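Local coordinates for protein carboxylic ester hydrolase (Aspergillus niger, PDB 7K4O) that is a secreted tannase-family serine esterase that probably cleaves the galloyl ester bonds of tannins, releasing gallic acid, at residues Ser117-Thr120 and Gly126-Asn129. Sequence-based numbering, arbitrary orientation.
Sequences SGMT and GFSN
The phenyl ring of F127 takes M119 over one face: the terminal methyl of the methionine rides above the rim, with CE of M119 4.1 Å from CD1 of F127. The thioether sulfur stands further back, SD of M119 lying 5.5 Å from the centroid of the F127 ring and 34° off the ring normal, so this is an oblique Met-aromatic contact led by the methyl. M119 gets there by setting CG between its backbone N and its carbonyl carbon (chi1 69°) and then running fully extended, which carries CE up to the ring. At its edge the same ring meets main chain, CE1 of F127 coming within 3.9 Å of the carbonyl carbon C of T120. The side chain of T120 leaves in another direction, packing on V74, L76 and I100 while its OG1 is hydrogen-bonded to the backbone N of G122.

M119 and T120 close strand 115-120, which lies between strands 74-81 and 89-93 in the central sheet of this α/β-hydrolase relative. The chain then loops round, and a type I turn from G126 to N129, closed by a 3.1 Å hydrogen bond from N of N129 to O of G126, presents F127 back to the strand it has just left. N101 links both sides, its ND2 hydrogen-bonded to O of T120 and to O of F127. E77 touches both M119 and F127, and a sugar of an attached N-glycan also touches the phenylalanine, so the ring meets both the strand end and the carbohydrate.

Across the two segments the contact is all dispersion and shape, a methyl and a polarisable sulfur over the face, main chain at the edge; the hydrogen bonds nearby, one within the turn and two from N101 ND2, hold the backbone on both sides.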
loop_
_atom_site.group_PDB
_atom_site.type_symbol
_atom_site.label_atom_id
_atom_site.label_comp_id
_atom_site.label_asym_id
_atom_site.label_seq_id
_atom_site.Cartn_x
_atom_site.Cartn_y
_atom_site.Cartn_z
ATOM N N SER A 117 14.672 0.597 -14.299
ATOM C CA SER A 117 13.499 0.873 -13.438
ATOM C C SER A 117 12.346 1.379 -14.308
ATOM O O SER A 117 12.543 2.253 -15.154
ATOM C CB SER A 117 13.864 1.904 -12.399
ATOM O OG SER A 117 14.959 1.447 -11.580
ATOM N N GLY A 118 11.176 0.767 -14.186
ATOM C CA GLY A 118 10.061 1.066 -15.091
ATOM C C GLY A 118 8.756 1.428 -14.421
ATOM O O GLY A 118 8.457 1.014 -13.292
ATOM N N MET A 119 7.962 2.183 -15.179
ATOM C CA MET A 119 6.559 2.451 -14.825
ATOM C C MET A 119 5.718 2.503 -16.092
ATOM O O MET A 119 6.237 2.661 -17.210
ATOM C CB MET A 119 6.451 3.767 -14.055
ATOM C CG MET A 119 6.737 4.982 -14.902
ATOM S SD MET A 119 6.727 6.434 -13.736
ATOM C CE MET A 119 6.906 7.727 -14.933
ATOM N N THR A 120 4.411 2.403 -15.899
ATOM C CA THR A 120 3.448 2.434 -17.005
ATOM C C THR A 120 2.418 3.548 -16.775
ATOM O O THR A 120 2.139 3.942 -15.635
ATOM C CB THR A 120 2.734 1.076 -17.116
ATOM O OG1 THR A 120 1.789 1.097 -18.189
ATOM C CG2 THR A 120 2.059 0.628 -15.852
ATOM N N GLY A 126 -1.678 9.085 -20.805
ATOM C CA GLY A 126 -0.577 9.880 -20.256
ATOM C C GLY A 126 -0.285 9.507 -18.842
ATOM O O GLY A 126 -1.204 9.097 -18.127
ATOM N N PHE A 127 0.956 9.659 -18.384
ATOM C CA PHE A 127 1.337 9.285 -17.020
ATOM C C PHE A 127 0.508 10.000 -15.969
ATOM O O PHE A 127 0.278 9.479 -14.868
ATOM C CB PHE A 127 2.845 9.458 -16.772
ATOM C CG PHE A 127 3.682 8.589 -17.649
ATOM C CD1 PHE A 127 3.767 7.200 -17.450
ATOM C CD2 PHE A 127 4.409 9.148 -18.675
ATOM C CE1 PHE A 127 4.483 6.414 -18.345
ATOM C CE2 PHE A 127 5.129 8.360 -19.549
ATOM C CZ PHE A 127 5.195 6.989 -19.361
ATOM N N SER A 128 0.116 11.255 -16.222
ATOM C CA SER A 128 -0.596 12.034 -15.181
ATOM C C SER A 128 -2.112 11.790 -15.252
ATOM O O SER A 128 -2.791 12.308 -14.419
ATOM C CB SER A 128 -0.296 13.519 -15.348
ATOM O OG SER A 128 -0.834 13.938 -16.575
ATOM N N ASN A 129 -2.605 11.009 -16.193
ATOM C CA ASN A 129 -4.045 10.644 -16.249
ATOM C C ASN A 129 -4.240 9.294 -15.561
ATOM O O ASN A 129 -3.473 8.358 -15.827
ATOM C CB ASN A 129 -4.528 10.600 -17.685
ATOM C CG ASN A 129 -4.513 12.000 -18.278
ATOM O OD1 ASN A 129 -4.795 12.971 -17.575
ATOM N ND2 ASN A 129 -4.041 12.132 -19.502
#